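Local coordinates for protein antigen TpF1 (Treponema pallidum, PDB 2FJC) that binds ferric iron as a mini-ferritin of the Dps family and probably oxidises and stores the metal inside a hollow multi-subunit shell, at residues I14-R19 and L72-P77; K31-Y35 and R105-D109. All blocks are in the same frame, centred on the assembly; numbering follows the deposited sequence.

How the contacts relate
Both contacts use helix 8-38 of the ferritin-like bundle, at well separated points: their centres lie 24 Å apart, on opposite sides of the chain's centre. Contact 1 sets residues near the start of that helix against the loop 72-77 that leaves helix 44-71; it is partly buried, has no hydrogen bond across it, and relies on methyls, a cysteine sulfur and the flank of a proline. Contact 2 is buried and pairs two near-antiparallel helices, 8-38 and 99-127, through a lysine-aspartate salt bridge beside apolar packing on a tyrosine. Each also reaches the second subunit, contact 1 through its loop and contact 2 through helix 8-38.

Contact 1 of 2, residues I14-R19 and L72-P77; sequences ICEQLR and LGAQAP
Leu72 plugs a shallow hollow between Ile14 and Leu18 on helix 8-38, just where helix 44-71 of the ferritin-like bundle ends in a Schellman motif. The bump is CD1 of Leu72. With CG anti to the carbonyl carbon (chi1 -71°) and CD1 continuing the chain away from CA, this methyl reaches CD2 of Leu18 at 3.8 Å and CG2 of Ile14 at 4.0 Å, crossing both side chains at about a right angle. A bump from the helix side answers it: SG of Cys15 seats against CB of Leu72 at 3.9 Å and against CB of Ala74 at 4.1 Å. Gly73, at a positive phi of 90°, is the C-prime residue of the Schellman motif; the turn brings Ala74 N back to Leu69 O and steers the chain along the side of helix 8-38.

One turn further along helix 8-38 from Cys15, Arg19 meets Pro77 in a second fit. The bend at chi3 (55°) carries the arginine across the proline ring at a slant, and CD of Pro77 sits 3.9 Å from both CG and NH1 of Arg19. Glu16 OE2 lies at the guanidinium edge, in plane, as a long ion pair. Leu86 of the short helix 80-86 touches both Arg19 and Pro77, and Ala76 N is hydrogen-bonded to His38 NE2 of the second subunit, so the loop is held between its own bundle and a neighbour. No hydrogen bond joins the two segments: Gln75 O faces the guanidinium edge, but NH1 of Arg19 stays 4.1 Å from it. The backbone closes the fit, O of Arg19 resting 3.7 Å from CG of Pro77.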
loop_
_atom_site.group_PDB
_atom_site.type_symbol
_atom_site.label_atom_id
_atom_site.label_comp_id
_atom_site.label_asym_id
_atom_site.label_seq_id
_atom_site.Cartn_x
_atom_site.Cartn_y
_atom_site.Cartn_z
ATOM N N ILE B 14 26.833 16.409 28.588
ATOM C CA ILE B 14 25.793 15.759 27.808
ATOM C C ILE B 14 26.377 14.598 27.001
ATOM O O ILE B 14 25.790 13.516 26.961
ATOM C CB ILE B 14 25.104 16.768 26.866
ATOM C CG1 ILE B 14 24.209 17.696 27.687
ATOM C CG2 ILE B 14 24.285 16.049 25.823
ATOM C CD1 ILE B 14 23.670 18.881 26.924
ATOM N N CYS B 15 27.531 14.813 26.371
ATOM C CA CYS B 15 28.171 13.758 25.592
ATOM C C CYS B 15 28.511 12.558 26.461
ATOM O O CYS B 15 28.401 11.415 26.024
ATOM C CB CYS B 15 29.455 14.263 24.938
ATOM S SG CYS B 15 29.170 15.332 23.536
ATOM N N GLU B 16 28.931 12.820 27.693
ATOM C CA GLU B 16 29.283 11.738 28.604
ATOM C C GLU B 16 28.029 10.908 28.900
ATOM O O GLU B 16 28.077 9.688 28.956
ATOM C CB GLU B 16 29.878 12.302 29.899
ATOM C CG GLU B 16 30.822 11.335 30.612
ATOM C CD GLU B 16 31.804 10.651 29.649
ATOM O OE1 GLU B 16 32.470 11.364 28.866
ATOM O OE2 GLU B 16 31.908 9.399 29.674
ATOM N N GLN B 17 26.906 11.586 29.088
ATOM C CA GLN B 17 25.641 10.917 29.350
ATOM C C GLN B 17 25.246 10.099 28.126
ATOM O O GLN B 17 24.891 8.920 28.239
ATOM C CB GLN B 17 24.554 11.951 29.649
ATOM C CG GLN B 17 24.566 12.490 31.075
ATOM C CD GLN B 17 24.171 11.426 32.085
ATOM O OE1 GLN B 17 22.994 11.051 32.191
ATOM N NE2 GLN B 17 25.156 10.913 32.819
ATOM N N LEU B 18 25.315 10.730 26.955
ATOM C CA LEU B 18 24.975 10.070 25.698
ATOM C C LEU B 18 25.805 8.800 25.486
ATOM O O LEU B 18 25.271 7.762 25.104
ATOM C CB LEU B 18 25.169 11.043 24.536
ATOM C CG LEU B 18 23.920 11.784 24.049
ATOM C CD1 LEU B 18 22.971 12.112 25.191
ATOM C CD2 LEU B 18 24.354 13.031 23.321
ATOM N N ARG B 19 27.106 8.884 25.743
ATOM C CA ARG B 19 27.995 7.737 25.595
ATOM C C ARG B 19 27.514 6.595 26.461
ATOM O O ARG B 19 27.540 5.439 26.050
ATOM C CB ARG B 19 29.433 8.100 25.988
ATOM C CG ARG B 19 30.240 8.704 24.843
ATOM C CD ARG B 19 31.544 9.325 25.315
ATOM N NE ARG B 19 32.383 8.396 26.073
ATOM C CZ ARG B 19 33.083 7.392 25.543
ATOM N NH1 ARG B 19 33.049 7.165 24.233
ATOM N NH2 ARG B 19 33.838 6.624 26.324
ATOM N N LEU B 72 27.335 16.209 17.942
ATOM C CA LEU B 72 27.906 17.075 18.959
ATOM C C LEU B 72 29.422 17.105 18.893
ATOM O O LEU B 72 30.073 17.701 19.748
ATOM C CB LEU B 72 27.443 16.644 20.349
ATOM C CG LEU B 72 25.966 16.934 20.645
ATOM C CD1 LEU B 72 25.577 16.407 22.022
ATOM C CD2 LEU B 72 25.724 18.426 20.562
ATOM N N GLY B 73 29.981 16.460 17.871
ATOM C CA GLY B 73 31.423 16.457 17.695
ATOM C C GLY B 73 32.187 15.340 18.379
ATOM O O GLY B 73 33.414 15.297 18.310
ATOM N N ALA B 74 31.476 14.440 19.050
ATOM C CA ALA B 74 32.131 13.327 19.730
ATOM C C ALA B 74 32.067 12.070 18.871
ATOM O O ALA B 74 31.432 12.056 17.813
ATOM C CB ALA B 74 31.467 13.066 21.076
ATOM N N GLN B 75 32.752 11.024 19.307
ATOM C CA GLN B 75 32.710 9.766 18.580
ATOM C C GLN B 75 31.926 8.827 19.487
ATOM O O GLN B 75 32.024 8.909 20.714
ATOM C CB GLN B 75 34.118 9.233 18.310
ATOM C CG GLN B 75 35.032 10.274 17.692
ATOM C CD GLN B 75 36.102 9.670 16.817
ATOM O OE1 GLN B 75 35.855 9.326 15.660
ATOM N NE2 GLN B 75 37.300 9.527 17.366
ATOM N N ALA B 76 31.128 7.953 18.890
ATOM C CA ALA B 76 30.315 7.049 19.681
ATOM C C ALA B 76 31.030 5.765 20.056
ATOM O O ALA B 76 31.844 5.241 19.288
ATOM C CB ALA B 76 29.024 6.724 18.929
ATOM N N PRO B 77 30.763 5.262 21.269
ATOM C CA PRO B 77 31.402 4.015 21.690
ATOM C C PRO B 77 30.852 2.978 20.717
ATOM O O PRO B 77 29.645 2.908 20.497
ATOM C CB PRO B 77 30.901 3.832 23.122
ATOM C CG PRO B 77 29.595 4.556 23.136
ATOM C CD PRO B 77 29.885 5.792 22.324
#

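Contact 2 of 2, residues K31-Y35 and R105-D109; sequences KLHNY and RVKRD
Two side chains reaching from opposite directions, Lys31 and Asp109, meet in a salt bridge between helices 8-38 and 99-127, two near-antiparallel members of the ferritin-like four-helix bundle (165° between their directions, short axes 11.5 Å apart). Lys31 has its CG anti to the backbone N (chi1 -167°) and runs fully extended from there, so NZ spans the groove and lies 2.7 Å from OD2 of Asp109. The bond uses the syn lone pair of OD2, on the side of the other carboxylate oxygen. Lys31 NZ also donates to Ala90 O, so at least two acceptors hold the buried ammonium in place.

Tyr35, one turn on from Lys31, lies across Arg105 at about a right angle and slides past Val106 in the opposite direction. CG1 of Val106 approaches the ring obliquely on its CD2 side, 3.5 Å from Tyr35 CD2. Leu32 crosses Val106 at about a right angle, and its CD2 reaches the same CG1 methyl of Val106 at 3.8 Å. The extended aliphatic part of Arg105 passes the phenol end of the ring, its CD 3.4 Å from OH of Tyr35, while the guanidinium plane is turned 72° from the ring. Both polar ends converge on one carboxylate: Tyr35 OH is hydrogen-bonded to Glu92 OE1 and Arg105 NH1 forms a salt bridge with that oxygen. This probably keeps Glu92 ionised and fixes the direction of the hydroxyl.

Around this core, helix 44-71 packs against Leu32 and, through Leu51, against Tyr35; Ile97 of strand 97-98 touches Tyr35 and Arg105, and Leu150 of helix 130-154 packs on Val106.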
loop_
_atom_site.group_PDB
_atom_site.type_symbol
_atom_site.label_atom_id
_atom_site.label_comp_id
_atom_site.label_asym_id
_atom_site.label_seq_id
_atom_site.Cartn_x
_atom_site.Cartn_y
_atom_site.Cartn_z
ATOM N N LYS B 31 20.326 -8.167 25.816
ATOM C CA LYS B 31 19.652 -8.731 26.968
ATOM C C LYS B 31 18.224 -9.079 26.570
ATOM O O LYS B 31 17.694 -10.120 26.957
ATOM C CB LYS B 31 19.668 -7.713 28.109
ATOM C CG LYS B 31 19.278 -8.250 29.468
ATOM C CD LYS B 31 19.616 -7.221 30.553
ATOM C CE LYS B 31 19.199 -7.705 31.933
ATOM N NZ LYS B 31 19.518 -6.711 32.981
ATOM N N LEU B 32 17.602 -8.206 25.788
ATOM C CA LEU B 32 16.232 -8.431 25.352
ATOM C C LEU B 32 16.152 -9.660 24.452
ATOM O O LEU B 32 15.144 -10.365 24.446
ATOM C CB LEU B 32 15.698 -7.198 24.619
ATOM C CG LEU B 32 15.391 -6.010 25.531
ATOM C CD1 LEU B 32 15.130 -4.767 24.696
ATOM C CD2 LEU B 32 14.190 -6.349 26.408
ATOM N N HIS B 33 17.205 -9.920 23.684
ATOM C CA HIS B 33 17.197 -11.099 22.833
ATOM C C HIS B 33 17.241 -12.316 23.740
ATOM O O HIS B 33 16.580 -13.320 23.477
ATOM C CB HIS B 33 18.397 -11.129 21.881
ATOM C CG HIS B 33 18.198 -10.327 20.633
ATOM N ND1 HIS B 33 18.255 -8.950 20.610
ATOM C CD2 HIS B 33 17.929 -10.712 19.361
ATOM C CE1 HIS B 33 18.029 -8.523 19.380
ATOM N NE2 HIS B 33 17.827 -9.572 18.602
ATOM N N ASN B 34 18.018 -12.219 24.812
ATOM C CA ASN B 34 18.131 -13.312 25.759
ATOM C C ASN B 34 16.728 -13.717 26.216
ATOM O O ASN B 34 16.357 -14.879 26.109
ATOM C CB ASN B 34 18.968 -12.881 26.960
ATOM C CG ASN B 34 19.379 -14.047 27.827
ATOM O OD1 ASN B 34 18.565 -14.893 28.169
ATOM N ND2 ASN B 34 20.647 -14.090 28.194
ATOM N N TYR B 35 15.942 -12.765 26.713
ATOM C CA TYR B 35 14.590 -13.086 27.159
ATOM C C TYR B 35 13.742 -13.551 25.988
ATOM O O TYR B 35 12.948 -14.481 26.108
ATOM C CB TYR B 35 13.934 -11.873 27.815
ATOM C CG TYR B 35 14.723 -11.345 28.987
ATOM C CD1 TYR B 35 15.280 -12.219 29.922
ATOM C CD2 TYR B 35 14.919 -9.974 29.162
ATOM C CE1 TYR B 35 16.011 -11.749 30.987
ATOM C CE2 TYR B 35 15.650 -9.491 30.237
ATOM C CZ TYR B 35 16.197 -10.384 31.147
ATOM O OH TYR B 35 16.946 -9.903 32.203
ATOM N N ARG B 105 12.318 -7.899 34.969
ATOM C CA ARG B 105 13.675 -7.427 34.755
ATOM C C ARG B 105 13.761 -6.345 33.680
ATOM O O ARG B 105 14.499 -5.375 33.855
ATOM C CB ARG B 105 14.608 -8.594 34.421
ATOM C CG ARG B 105 14.736 -9.558 35.571
ATOM C CD ARG B 105 15.644 -10.728 35.280
ATOM N NE ARG B 105 15.442 -11.772 36.281
ATOM C CZ ARG B 105 16.037 -12.959 36.265
ATOM N NH1 ARG B 105 16.893 -13.272 35.300
ATOM N NH2 ARG B 105 15.750 -13.848 37.205
ATOM N N VAL B 106 13.019 -6.478 32.578
ATOM C CA VAL B 106 13.100 -5.426 31.570
ATOM C C VAL B 106 12.447 -4.161 32.134
ATOM O O VAL B 106 12.900 -3.063 31.861
ATOM C CB VAL B 106 12.440 -5.813 30.198
ATOM C CG1 VAL B 106 12.771 -7.239 29.852
ATOM C CG2 VAL B 106 10.954 -5.579 30.223
ATOM N N LYS B 107 11.395 -4.316 32.930
ATOM C CA LYS B 107 10.742 -3.156 33.519
ATOM C C LYS B 107 11.769 -2.416 34.378
ATOM O O LYS B 107 11.859 -1.188 34.354
ATOM C CB LYS B 107 9.554 -3.584 34.386
ATOM C CG LYS B 107 8.850 -2.437 35.104
ATOM C CD LYS B 107 7.576 -2.908 35.776
ATOM C CE LYS B 107 6.793 -1.760 36.391
ATOM N NZ LYS B 107 7.466 -1.230 37.596
ATOM N N ARG B 108 12.554 -3.181 35.123
ATOM C CA ARG B 108 13.572 -2.624 35.998
ATOM C C ARG B 108 14.624 -1.871 35.175
ATOM O O ARG B 108 15.028 -0.756 35.536
ATOM C CB ARG B 108 14.219 -3.758 36.798
ATOM C CG ARG B 108 14.848 -3.354 38.122
ATOM C CD ARG B 108 15.306 -4.597 38.911
ATOM N NE ARG B 108 14.203 -5.538 39.100
ATOM C CZ ARG B 108 14.346 -6.863 39.171
ATOM N NH1 ARG B 108 15.558 -7.412 39.071
ATOM N NH2 ARG B 108 13.277 -7.646 39.316
ATOM N N ASP B 109 15.059 -2.475 34.070
ATOM C CA ASP B 109 16.054 -1.840 33.209
ATOM C C ASP B 109 15.479 -0.600 32.515
ATOM O O ASP B 109 16.181 0.399 32.313
ATOM C CB ASP B 109 16.587 -2.825 32.160
ATOM C CG ASP B 109 17.522 -3.869 32.756
ATOM O OD1 ASP B 109 18.105 -3.607 33.830
ATOM O OD2 ASP B 109 17.690 -4.951 32.147
#